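Local coordinates for foldase protein PrsA (Bacillus subtilis, PDB 4WO7) that assists the folding of secreted proteins outside the cell after translocation and also has peptidyl-prolyl cis-trans isomerase activity, which that role in vivo does not require, at residues Gly166-Glu171 with Glu176-Ala181; Leu40-Val45 with Leu92-Ala97. All coordinates share one frame; numbering follows the deposited sequence.

Interaction 1 (Gly166-Glu171 with Glu176-Ala181)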
loop_
_atom_site.group_PDB
_atom_site.type_symbol
_atom_site.label_atom_id
_atom_site.label_comp_id
_atom_site.label_asym_id
_atom_site.label_seq_id
_atom_site.Cartn_x
_atom_site.Cartn_y
_atom_site.Cartn_z
ATOM N N GLY A 166 0.775 -23.695 -9.574
ATOM C CA GLY A 166 -0.090 -23.224 -10.639
ATOM C C GLY A 166 0.630 -23.306 -11.978
ATOM O O GLY A 166 1.638 -24.003 -12.105
ATOM N N TRP A 167 0.115 -22.596 -12.980
ATOM C CA TRP A 167 0.691 -22.616 -14.326
ATOM C C TRP A 167 1.860 -21.653 -14.465
ATOM O O TRP A 167 1.916 -20.627 -13.790
ATOM C CB TRP A 167 -0.364 -22.257 -15.373
ATOM C CG TRP A 167 -1.478 -23.254 -15.485
ATOM C CD1 TRP A 167 -2.646 -23.269 -14.775
ATOM C CD2 TRP A 167 -1.535 -24.380 -16.371
ATOM N NE1 TRP A 167 -3.420 -24.339 -15.159
ATOM C CE2 TRP A 167 -2.760 -25.036 -16.140
ATOM C CE3 TRP A 167 -0.666 -24.902 -17.335
ATOM C CZ2 TRP A 167 -3.139 -26.181 -16.837
ATOM C CZ3 TRP A 167 -1.047 -26.038 -18.026
ATOM C CH2 TRP A 167 -2.269 -26.663 -17.774
ATOM N N PHE A 168 2.795 -21.997 -15.346
ATOM C CA PHE A 168 3.935 -21.135 -15.636
ATOM C C PHE A 168 4.619 -21.593 -16.918
ATOM O O PHE A 168 4.608 -22.783 -17.235
ATOM C CB PHE A 168 4.925 -21.173 -14.481
ATOM C CG PHE A 168 5.510 -22.536 -14.254
ATOM C CD1 PHE A 168 4.794 -23.518 -13.582
ATOM C CD2 PHE A 168 6.775 -22.838 -14.725
ATOM C CE1 PHE A 168 5.338 -24.778 -13.385
ATOM C CE2 PHE A 168 7.322 -24.093 -14.528
ATOM C CZ PHE A 168 6.604 -25.062 -13.860
ATOM N N ALA A 169 5.224 -20.660 -17.650
ATOM C CA ALA A 169 5.926 -21.012 -18.880
ATOM C C ALA A 169 7.404 -21.251 -18.581
ATOM O O ALA A 169 7.856 -21.043 -17.455
ATOM C CB ALA A 169 5.753 -19.918 -19.918
ATOM N N LYS A 170 8.153 -21.676 -19.593
ATOM C CA LYS A 170 9.561 -22.033 -19.430
ATOM C C LYS A 170 10.481 -20.830 -19.458
ATOM O O LYS A 170 11.562 -20.828 -18.872
ATOM C CB LYS A 170 9.984 -22.994 -20.539
ATOM C CG LYS A 170 11.305 -23.693 -20.283
ATOM C CD LYS A 170 11.579 -24.796 -21.304
ATOM C CE LYS A 170 12.003 -24.264 -22.674
ATOM N NZ LYS A 170 12.364 -25.379 -23.606
ATOM N N GLU A 171 10.012 -19.815 -20.165
ATOM C CA GLU A 171 10.753 -18.590 -20.396
ATOM C C GLU A 171 11.018 -17.760 -19.144
ATOM O O GLU A 171 12.162 -17.420 -18.844
ATOM C CB GLU A 171 10.000 -17.770 -21.411
ATOM C CG GLU A 171 10.548 -16.398 -21.560
ATOM C CD GLU A 171 11.971 -16.360 -22.222
ATOM O OE1 GLU A 171 12.495 -17.419 -22.577
ATOM O OE2 GLU A 171 12.643 -15.299 -22.438
ATOM N N GLU A 176 15.410 -19.960 -14.005
ATOM C CA GLU A 176 15.722 -20.763 -15.187
ATOM C C GLU A 176 16.231 -22.148 -14.818
ATOM O O GLU A 176 16.101 -23.083 -15.602
ATOM C CB GLU A 176 16.764 -20.090 -16.076
ATOM C CG GLU A 176 16.227 -18.976 -16.939
ATOM C CD GLU A 176 17.276 -18.444 -17.893
ATOM O OE1 GLU A 176 18.099 -19.253 -18.381
ATOM O OE2 GLU A 176 17.363 -17.209 -18.056
ATOM N N THR A 177 16.811 -22.283 -13.630
ATOM C CA THR A 177 17.301 -23.584 -13.194
ATOM C C THR A 177 16.132 -24.505 -12.884
ATOM O O THR A 177 16.167 -25.696 -13.194
ATOM C CB THR A 177 18.192 -23.487 -11.932
ATOM O OG1 THR A 177 19.147 -22.430 -12.078
ATOM C CG2 THR A 177 18.921 -24.801 -11.699
ATOM N N PHE A 178 15.095 -23.942 -12.274
ATOM C CA PHE A 178 13.921 -24.709 -11.890
ATOM C C PHE A 178 13.018 -25.060 -13.066
ATOM O O PHE A 178 12.654 -26.219 -13.251
ATOM C CB PHE A 178 13.103 -23.936 -10.860
ATOM C CG PHE A 178 11.822 -24.608 -10.495
ATOM C CD1 PHE A 178 11.788 -25.540 -9.477
ATOM C CD2 PHE A 178 10.658 -24.339 -11.193
ATOM C CE1 PHE A 178 10.612 -26.172 -9.139
ATOM C CE2 PHE A 178 9.478 -24.973 -10.865
ATOM C CZ PHE A 178 9.456 -25.895 -9.838
ATOM N N SER A 179 12.673 -24.055 -13.864
ATOM C CA SER A 179 11.711 -24.233 -14.950
ATOM C C SER A 179 12.240 -25.121 -16.071
ATOM O O SER A 179 11.490 -25.895 -16.666
ATOM C CB SER A 179 11.302 -22.869 -15.512
ATOM O OG SER A 179 12.426 -22.149 -15.987
ATOM N N LYS A 180 13.535 -25.025 -16.341
ATOM C CA LYS A 180 14.169 -25.866 -17.345
ATOM C C LYS A 180 14.016 -27.317 -16.915
ATOM O O LYS A 180 13.644 -28.182 -17.708
ATOM C CB LYS A 180 15.641 -25.490 -17.489
ATOM C CG LYS A 180 15.861 -24.245 -18.329
ATOM C CD LYS A 180 17.333 -23.899 -18.450
ATOM C CE LYS A 180 17.544 -22.722 -19.381
ATOM N NZ LYS A 180 18.981 -22.363 -19.487
ATOM N N ALA A 181 14.298 -27.564 -15.639
ATOM C CA ALA A 181 14.167 -28.890 -15.050
ATOM C C ALA A 181 12.716 -29.356 -15.008
ATOM O O ALA A 181 12.433 -30.540 -15.185
ATOM C CB ALA A 181 14.749 -28.891 -13.647
#
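F168, near the end of edge strand 164-169, packs against F178 and S179 on helix 176-183 in the parvulin-like (PpiC family) isomerase domain, a compact example of a sheet edge and the helix that follows it sharing one hydrophobic core. Only four residues separate the two segments, and the axes of 166-169 and 176-181 lie 10.0 Å apart at 101°, so the chain turns through roughly a right angle as it passes from strand to helix. The tight part is aromatic. F168 CZ meets the rim of the F178 ring at CE2, 4.2 Å away, while the two side chains run nearly perpendicular to each other. F178 has CG opposite its backbone N (chi1 175°), which swings the ring to where its CE2 meets F168; the ring also meets H201 and I203 of strand 200-207. Around the F168 ring, the carbonyl O of G166 lies in the ring plane at one edge, and S179 CB comes to the edge near that plane, 4.3 Å from F168 CE2. I120 and A122 of the adjacent strand, and A182, also touch it.

The other end of the contact is looser and faces solvent. K170 is exposed, with its side chain touching F183, and K180 NZ forms a salt bridge with E176 OE1 at 3.4 Å, one turn back on the helix surface. Between core and surface, the buried S179 hydroxyl hydrogen-bonds the carbonyl O of D175, and the same proton may instead serve K170 O, which lies 3.3 Å from S179 OG.

Interaction 2 (Leu40-Val45 with Leu92-Ala97)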
loop_
_atom_site.group_PDB
_atom_site.type_symbol
_atom_site.label_atom_id
_atom_site.label_comp_id
_atom_site.label_asym_id
_atom_site.label_seq_id
_atom_site.Cartn_x
_atom_site.Cartn_y
_atom_site.Cartn_z
ATOM N N LEU A 40 -20.693 -2.725 7.232
ATOM C CA LEU A 40 -21.830 -2.978 8.112
ATOM C C LEU A 40 -23.107 -3.294 7.347
ATOM O O LEU A 40 -23.835 -4.237 7.655
ATOM C CB LEU A 40 -22.081 -1.767 9.014
ATOM C CG LEU A 40 -21.068 -1.497 10.122
ATOM C CD1 LEU A 40 -21.349 -0.148 10.778
ATOM C CD2 LEU A 40 -21.097 -2.618 11.158
ATOM N N VAL A 41 -23.363 -2.482 6.335
ATOM C CA VAL A 41 -24.550 -2.622 5.515
ATOM C C VAL A 41 -24.477 -3.895 4.667
ATOM O O VAL A 41 -25.453 -4.641 4.569
ATOM C CB VAL A 41 -24.733 -1.364 4.649
ATOM C CG1 VAL A 41 -25.733 -1.585 3.537
ATOM C CG2 VAL A 41 -25.145 -0.190 5.528
ATOM N N GLN A 42 -23.325 -4.137 4.050
ATOM C CA GLN A 42 -23.154 -5.337 3.234
ATOM C C GLN A 42 -23.263 -6.642 4.032
ATOM O O GLN A 42 -23.869 -7.611 3.573
ATOM C CB GLN A 42 -21.807 -5.307 2.513
ATOM C CG GLN A 42 -21.757 -4.333 1.352
ATOM C CD GLN A 42 -20.416 -4.316 0.649
ATOM O OE1 GLN A 42 -19.520 -5.101 0.974
ATOM N NE2 GLN A 42 -20.272 -3.420 -0.325
ATOM N N GLU A 43 -22.691 -6.673 5.230
ATOM C CA GLU A 43 -22.766 -7.891 6.030
ATOM C C GLU A 43 -24.173 -8.123 6.566
ATOM O O GLU A 43 -24.547 -9.258 6.838
ATOM C CB GLU A 43 -21.746 -7.868 7.171
ATOM C CG GLU A 43 -22.074 -6.973 8.352
ATOM C CD GLU A 43 -20.897 -6.852 9.315
ATOM O OE1 GLU A 43 -19.793 -7.332 8.977
ATOM O OE2 GLU A 43 -21.075 -6.279 10.410
ATOM N N LYS A 44 -24.953 -7.056 6.709
ATOM C CA LYS A 44 -26.355 -7.209 7.094
ATOM C C LYS A 44 -27.190 -7.743 5.948
ATOM O O LYS A 44 -27.948 -8.701 6.109
ATOM C CB LYS A 44 -26.962 -5.886 7.543
ATOM C CG LYS A 44 -26.758 -5.543 8.989
ATOM C CD LYS A 44 -27.666 -4.388 9.364
ATOM C CE LYS A 44 -27.632 -4.132 10.848
ATOM N NZ LYS A 44 -26.297 -3.645 11.275
ATOM N N VAL A 45 -27.051 -7.113 4.789
ATOM C CA VAL A 45 -27.850 -7.481 3.634
ATOM C C VAL A 45 -27.489 -8.892 3.204
ATOM O O VAL A 45 -28.373 -9.725 3.005
ATOM C CB VAL A 45 -27.672 -6.469 2.478
ATOM C CG1 VAL A 45 -28.230 -7.004 1.162
ATOM C CG2 VAL A 45 -28.340 -5.147 2.848
ATOM N N LEU A 92 -16.673 -14.613 3.685
ATOM C CA LEU A 92 -17.428 -15.745 3.159
ATOM C C LEU A 92 -18.729 -15.266 2.516
ATOM O O LEU A 92 -19.149 -15.796 1.488
ATOM C CB LEU A 92 -17.730 -16.775 4.255
ATOM C CG LEU A 92 -16.544 -17.541 4.857
ATOM C CD1 LEU A 92 -16.983 -18.405 6.034
ATOM C CD2 LEU A 92 -15.864 -18.409 3.809
ATOM N N LEU A 93 -19.364 -14.268 3.124
ATOM C CA LEU A 93 -20.577 -13.683 2.551
ATOM C C LEU A 93 -20.317 -13.016 1.204
ATOM O O LEU A 93 -21.042 -13.254 0.237
ATOM C CB LEU A 93 -21.191 -12.660 3.504
ATOM C CG LEU A 93 -21.904 -13.236 4.727
ATOM C CD1 LEU A 93 -22.226 -12.118 5.700
ATOM C CD2 LEU A 93 -23.178 -13.970 4.325
ATOM N N THR A 94 -19.285 -12.180 1.139
ATOM C CA THR A 94 -18.962 -11.474 -0.098
ATOM C C THR A 94 -18.544 -12.480 -1.172
ATOM O O THR A 94 -18.696 -12.235 -2.372
ATOM C CB THR A 94 -17.838 -10.433 0.112
ATOM O OG1 THR A 94 -16.696 -11.074 0.696
ATOM C CG2 THR A 94 -18.307 -9.309 1.036
ATOM N N GLN A 95 -18.019 -13.616 -0.727
ATOM C CA GLN A 95 -17.627 -14.684 -1.636
ATOM C C GLN A 95 -18.866 -15.347 -2.231
ATOM O O GLN A 95 -18.934 -15.620 -3.432
ATOM C CB GLN A 95 -16.773 -15.718 -0.903
ATOM C CG GLN A 95 -15.331 -15.303 -0.741
ATOM C CD GLN A 95 -14.560 -15.388 -2.038
ATOM O OE1 GLN A 95 -14.463 -16.454 -2.652
ATOM N NE2 GLN A 95 -14.044 -14.254 -2.487
ATOM N N LYS A 96 -19.847 -15.602 -1.375
ATOM C CA LYS A 96 -21.077 -16.255 -1.796
ATOM C C LYS A 96 -21.849 -15.332 -2.727
ATOM O O LYS A 96 -22.442 -15.781 -3.709
ATOM C CB LYS A 96 -21.924 -16.666 -0.589
ATOM C CG LYS A 96 -21.441 -17.948 0.079
ATOM C CD LYS A 96 -22.436 -18.465 1.104
ATOM C CE LYS A 96 -22.175 -19.924 1.432
ATOM N NZ LYS A 96 -23.170 -20.445 2.405
ATOM N N ALA A 97 -21.838 -14.040 -2.408
ATOM C CA ALA A 97 -22.478 -13.036 -3.244
ATOM C C ALA A 97 -21.836 -13.013 -4.623
ATOM O O ALA A 97 -22.535 -12.941 -5.632
ATOM C CB ALA A 97 -22.382 -11.657 -2.602
#
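Between segments 40-45 and 92-97 the backbones come nearest at E43 and L93, with their CA atoms 7.1 Å apart. The contact illustrates how two long helices can share an interface while only a few atoms meet at any one level.

The apolar component comes from L93. Its CG lies opposite the carbonyl carbon (chi1 -74°), and the side chain reaches across so that methyl CD1 comes 3.9 Å from the carbonyl O of E43. This is a van der Waals contact against the helix backbone, since the E43 side chain itself leads off elsewhere. L46 and D47 on the same helix, and V52 beyond it, also touch L93, which is thereby buried.

Polar side chains approach without bonding to each other. Q42 OE1 comes within 4.4 Å of T94 CG2, a methyl group, and no hydrogen bond joins the two segments. Each polar end is satisfied elsewhere: the Q42 amide accepts a bond from the hydroxyl of Y90 and donates through NE2 to OE1 of Q235. T94 OG1 folds back onto its own helix (chi1 54°), where its single proton can go to the carbonyl O of E91, the stronger partner, or to that of Y90, and CG2 is left as the group presented to Q42. The buried amide thus ties three helices, 21-49, 81-101 and 231-244, through its two ends.

Ionic pairs lie outside the meeting line. K96 NZ bridges to E56, and K44, whose CB bond points away from 92-97, pairs through NZ with E23 of the second subunit.

Helix 21-49 therefore has helix 81-101 along one flank, M242 and V238 of helix 231-244 against V41, Q42 and V45, and the second subunit packed on L40, V41, K44 and V45.

Both segments of interaction 2 precede those of interaction 1 in the sequence. Their centres are 39 Å apart, with the chain's centre between them, and their nearest atoms stay about 18 Å from each other. They share no helix or strand. Segments 40-45 and 92-97 belong to the helical part, where helices 21-49 and 81-101 meet helix 231-244 from near the C-terminus and the second subunit; segments 166-171 and 176-181 lie in the isomerase domain, on its four-stranded antiparallel sheet and adjoining helix, untouched by that subunit. The isomerase domain and both flanking domains are essential for activity; interaction 1 lies within the first, whereas interaction 2 joins helices of the helical part.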